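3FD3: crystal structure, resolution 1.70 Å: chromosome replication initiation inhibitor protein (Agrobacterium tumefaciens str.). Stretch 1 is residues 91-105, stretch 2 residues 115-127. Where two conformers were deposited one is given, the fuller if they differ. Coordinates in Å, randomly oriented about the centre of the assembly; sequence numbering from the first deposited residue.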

# COMPACT_ATOMS: atom_id res chain seq x y z
N GLY A 91 27.86 -5.34 -15.28
CA GLY A 91 27.43 -6.41 -14.39
C GLY A 91 27.02 -5.95 -13.02
O GLY A 91 27.26 -4.80 -12.63
N VAL A 92 26.38 -6.85 -12.27
CA VAL A 92 26.04 -6.59 -10.89
C VAL A 92 27.23 -6.95 -10.00
O VAL A 92 27.41 -8.11 -9.62
CB VAL A 92 24.77 -7.36 -10.47
CG1 VAL A 92 24.39 -7.01 -9.04
CG2 VAL A 92 23.61 -7.01 -11.40
N THR A 93 28.04 -5.95 -9.69
CA THR A 93 29.27 -6.12 -8.94
C THR A 93 29.18 -5.33 -7.63
O THR A 93 28.33 -4.45 -7.49
CB THR A 93 30.46 -5.57 -9.72
OG1 THR A 93 30.29 -4.15 -9.88
CG2 THR A 93 30.54 -6.25 -11.09
N PRO A 94 30.06 -5.64 -6.68
CA PRO A 94 30.07 -4.84 -5.46
C PRO A 94 30.28 -3.35 -5.73
O PRO A 94 29.60 -2.51 -5.12
CB PRO A 94 31.24 -5.43 -4.68
CG PRO A 94 31.20 -6.89 -5.06
CD PRO A 94 30.89 -6.85 -6.55
N ALA A 95 31.15 -3.01 -6.67
CA ALA A 95 31.40 -1.61 -7.00
C ALA A 95 30.12 -0.96 -7.51
O ALA A 95 29.76 0.16 -7.10
CB ALA A 95 32.55 -1.48 -8.04
N ALA A 96 29.43 -1.66 -8.41
CA ALA A 96 28.18 -1.14 -8.98
C ALA A 96 27.08 -0.98 -7.93
O ALA A 96 26.34 -0.00 -7.93
CB ALA A 96 27.71 -2.02 -10.13
N LEU A 97 26.98 -1.96 -7.03
CA LEU A 97 25.95 -1.91 -5.98
C LEU A 97 26.20 -0.80 -4.97
O LEU A 97 25.27 -0.33 -4.32
CB LEU A 97 25.86 -3.26 -5.26
CG LEU A 97 25.11 -4.35 -6.03
CD1 LEU A 97 25.49 -5.72 -5.44
CD2 LEU A 97 23.58 -4.09 -6.03
N ALA A 98 27.44 -0.36 -4.87
CA ALA A 98 27.76 0.75 -3.98
C ALA A 98 27.28 2.08 -4.54
O ALA A 98 27.27 3.07 -3.82
CB ALA A 98 29.28 0.81 -3.69
N ARG A 99 26.91 2.10 -5.82
CA ARG A 99 26.48 3.31 -6.50
C ARG A 99 25.04 3.32 -7.05
O ARG A 99 24.52 4.40 -7.31
CB ARG A 99 27.44 3.61 -7.65
CG ARG A 99 28.86 3.81 -7.17
CD ARG A 99 29.79 4.06 -8.33
NE ARG A 99 31.09 4.55 -7.89
CZ ARG A 99 31.36 5.83 -7.59
NH1 ARG A 99 30.42 6.77 -7.65
NH2 ARG A 99 32.59 6.16 -7.21
N ALA A 100 24.41 2.16 -7.24
CA ALA A 100 23.09 2.07 -7.87
C ALA A 100 22.02 2.36 -6.82
O ALA A 100 22.10 1.82 -5.72
CB ALA A 100 22.88 0.68 -8.43
N PRO A 101 20.99 3.17 -7.15
CA PRO A 101 19.94 3.42 -6.15
C PRO A 101 19.11 2.18 -5.85
O PRO A 101 18.44 1.64 -6.73
CB PRO A 101 19.06 4.49 -6.81
CG PRO A 101 19.94 5.15 -7.77
CD PRO A 101 20.87 4.08 -8.30
N GLY A 102 19.14 1.75 -4.60
CA GLY A 102 18.26 0.69 -4.14
C GLY A 102 16.91 1.24 -3.72
O GLY A 102 16.69 2.47 -3.64
N LEU A 103 16.03 0.30 -3.39
CA LEU A 103 14.78 0.58 -2.71
C LEU A 103 14.79 -0.18 -1.38
O LEU A 103 15.10 -1.38 -1.34
CB LEU A 103 13.59 0.11 -3.54
CG LEU A 103 13.50 0.65 -4.95
CD1 LEU A 103 12.45 -0.11 -5.79
CD2 LEU A 103 13.20 2.18 -4.92
N THR A 104 14.46 0.52 -0.30
CA THR A 104 14.40 -0.08 1.05
C THR A 104 13.07 0.34 1.69
O THR A 104 12.67 1.49 1.62
CB THR A 104 15.61 0.33 1.91
OG1 THR A 104 16.84 0.09 1.18
CG2 THR A 104 15.65 -0.47 3.24
N PHE A 105 12.37 -0.61 2.30
CA PHE A 105 11.00 -0.36 2.76
C PHE A 105 11.05 0.57 3.98
O PHE A 105 10.37 1.58 4.03
CB PHE A 105 10.33 -1.72 3.06
CG PHE A 105 8.85 -1.65 3.26
CD1 PHE A 105 8.33 -1.16 4.44
CD2 PHE A 105 7.98 -2.14 2.30
CE1 PHE A 105 6.95 -1.11 4.65
CE2 PHE A 105 6.60 -2.10 2.51
CZ PHE A 105 6.10 -1.60 3.66
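Stretch 2 (115-127) WIRTALGEDVSYP

Stretch 2 enters as the last turns of a helix, 115-120, leaves it at Gly121, whose positive phi (74°) breaks the helical path, and continues to Pro127 without regular secondary structure, at mostly extended backbone angles. The CA register fixes its direction: Pro94 lies 6.2 Å from Val124 (CA to CA), Ala98 CA 4.7 Å from Tyr126 CA, and Pro101 CA 5.4 Å from Pro127 CA. Numbers rise together, so the extended segment follows stretch 1 in the same sense, past the helix at 94-97 and on to the strand 102-104. The two surfaces bury 669 Å² in total.

The first fit is apolar. Thr93 caps the short helix, its OG1 accepting from Ala96 N at 3.0 Å, while its CA-to-CB bond points away from stretch 2. Pro94 and Leu97, one turn apart, form the surface that is met. Leu120 CD2 is the bump that fits between them, 3.4 Å from Pro94 CD and 3.4 Å from Leu97 CD1. The Leu97 CA-to-CB bond runs sideways, yet its m, t rotamer carries the tip inward, where CD1 also lies 4.2 Å from Ile116 CG1. Val92 CG1 meets the edge of the Trp115 ring, 4.3 Å from CH2. Farther along, Val124 packs against the same turn: its CG1 is 3.5 Å from Pro94 O, 4.0 Å from Leu97 CB and 4.3 Å from Ala98 CB, and its CG2 is 3.9 Å from Pro94 CB.

From Leu97 onward, backbone carbonyls shape the surface. Leu97 O is 3.4 Å from Tyr126 CB and makes a CA-H...O contact with Tyr126 CA at 3.5 Å (130° at the hydrogen). The Pro127 ring packs over the carbonyls that follow, with CD 3.3 Å from Ala98 O and CG 3.4 Å from Ala100 O. A water donates to both Ala98 O (2.8 Å) and Ser125 O (2.6 Å), linking two acceptors that could not bond directly.

At the strand, Gly102 N donates to Pro127 O at 2.8 Å and 170°, a nearly linear bond. The hollow beside it belongs to Tyr126, whose CD2 lies 4.0 Å from Gly102 CA; an ideal CB on Gly102 would fall 2.5 Å from that CD2, a clash, so the absent side chain leaves room for the ring. The ring then reaches along the strand to Thr104, where OG1 lies near the ring plane at its edge and hydrogen-bonds Tyr126 OH at 2.6 Å.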

# COMPACT_ATOMS: atom_id res chain seq x y z
N TRP A 115 19.87 -10.29 0.24
CA TRP A 115 20.04 -10.69 -1.16
C TRP A 115 21.47 -10.44 -1.63
O TRP A 115 22.09 -11.32 -2.22
CB TRP A 115 19.02 -9.98 -2.07
CG TRP A 115 19.22 -10.37 -3.49
CD1 TRP A 115 18.72 -11.49 -4.10
CD2 TRP A 115 20.01 -9.71 -4.46
NE1 TRP A 115 19.14 -11.56 -5.40
CE2 TRP A 115 19.94 -10.47 -5.65
CE3 TRP A 115 20.80 -8.54 -4.44
CZ2 TRP A 115 20.62 -10.10 -6.81
CZ3 TRP A 115 21.46 -8.18 -5.59
CH2 TRP A 115 21.38 -8.97 -6.76
N ILE A 116 22.00 -9.26 -1.34
CA ILE A 116 23.40 -8.96 -1.72
C ILE A 116 24.39 -9.96 -1.12
O ILE A 116 25.25 -10.49 -1.82
CB ILE A 116 23.82 -7.55 -1.30
CG1 ILE A 116 23.02 -6.50 -2.09
CG2 ILE A 116 25.32 -7.36 -1.53
CD1 ILE A 116 23.08 -5.08 -1.51
N ARG A 117 24.24 -10.19 0.18
CA ARG A 117 25.09 -11.09 0.95
C ARG A 117 25.12 -12.46 0.28
O ARG A 117 26.20 -13.03 0.04
CB ARG A 117 24.52 -11.17 2.37
CG ARG A 117 25.31 -11.93 3.39
CD ARG A 117 25.01 -11.43 4.81
NE ARG A 117 23.59 -11.36 5.15
CZ ARG A 117 22.96 -10.26 5.53
NH1 ARG A 117 23.60 -9.10 5.61
NH2 ARG A 117 21.67 -10.30 5.84
N THR A 118 23.94 -12.95 -0.07
CA THR A 118 23.76 -14.24 -0.73
C THR A 118 24.24 -14.30 -2.18
O THR A 118 24.85 -15.29 -2.59
CB THR A 118 22.29 -14.66 -0.72
OG1 THR A 118 21.90 -14.90 0.63
CG2 THR A 118 22.11 -15.95 -1.54
N ALA A 119 23.94 -13.27 -2.95
CA ALA A 119 24.23 -13.23 -4.37
C ALA A 119 25.70 -13.00 -4.65
O ALA A 119 26.25 -13.62 -5.56
CB ALA A 119 23.37 -12.14 -5.07
N LEU A 120 26.32 -12.13 -3.87
CA LEU A 120 27.71 -11.71 -4.09
C LEU A 120 28.71 -12.28 -3.09
O LEU A 120 29.92 -12.14 -3.28
CB LEU A 120 27.80 -10.19 -4.08
CG LEU A 120 27.26 -9.51 -5.35
CD1 LEU A 120 25.74 -9.42 -5.32
CD2 LEU A 120 27.89 -8.14 -5.51
N GLY A 121 28.23 -12.92 -2.02
CA GLY A 121 29.10 -13.53 -1.02
C GLY A 121 29.81 -12.53 -0.12
O GLY A 121 30.76 -12.88 0.56
N GLU A 122 29.34 -11.29 -0.12
CA GLU A 122 29.87 -10.25 0.76
C GLU A 122 28.78 -9.20 1.00
O GLU A 122 27.82 -9.14 0.24
CB GLU A 122 31.11 -9.60 0.16
CG GLU A 122 30.88 -8.79 -1.12
CD GLU A 122 32.18 -8.48 -1.85
OE1 GLU A 122 32.72 -7.37 -1.68
OE2 GLU A 122 32.67 -9.36 -2.59
N ASP A 123 28.95 -8.40 2.04
CA ASP A 123 28.04 -7.29 2.32
C ASP A 123 28.48 -6.05 1.57
O ASP A 123 29.63 -5.69 1.60
CB ASP A 123 27.98 -6.99 3.82
CG ASP A 123 27.12 -7.98 4.59
OD1 ASP A 123 25.95 -8.21 4.24
OD2 ASP A 123 27.61 -8.52 5.59
N VAL A 124 27.54 -5.40 0.89
CA VAL A 124 27.83 -4.14 0.24
C VAL A 124 26.85 -3.10 0.75
O VAL A 124 25.65 -3.35 0.76
CB VAL A 124 27.70 -4.24 -1.31
CG1 VAL A 124 28.06 -2.91 -1.96
CG2 VAL A 124 28.56 -5.38 -1.85
N SER A 125 27.36 -1.94 1.16
CA SER A 125 26.48 -0.84 1.57
C SER A 125 26.00 -0.08 0.34
O SER A 125 26.80 0.53 -0.38
CB SER A 125 27.21 0.11 2.51
OG SER A 125 26.31 1.08 3.00
N TYR A 126 24.69 -0.05 0.15
CA TYR A 126 24.08 0.47 -1.08
C TYR A 126 23.32 1.77 -0.77
O TYR A 126 22.69 1.87 0.28
CB TYR A 126 23.16 -0.58 -1.72
CG TYR A 126 21.94 -0.94 -0.92
CD1 TYR A 126 21.99 -1.89 0.10
CD2 TYR A 126 20.71 -0.34 -1.20
CE1 TYR A 126 20.85 -2.22 0.85
CE2 TYR A 126 19.58 -0.65 -0.46
CZ TYR A 126 19.64 -1.59 0.57
OH TYR A 126 18.50 -1.88 1.30
N PRO A 127 23.36 2.75 -1.69
CA PRO A 127 22.55 3.95 -1.50
C PRO A 127 21.10 3.59 -1.79
O PRO A 127 20.83 2.70 -2.59
CB PRO A 127 23.10 4.92 -2.55
CG PRO A 127 23.63 4.06 -3.62
CD PRO A 127 24.11 2.80 -2.96
O HOH W 1 27.53 2.90 -1.06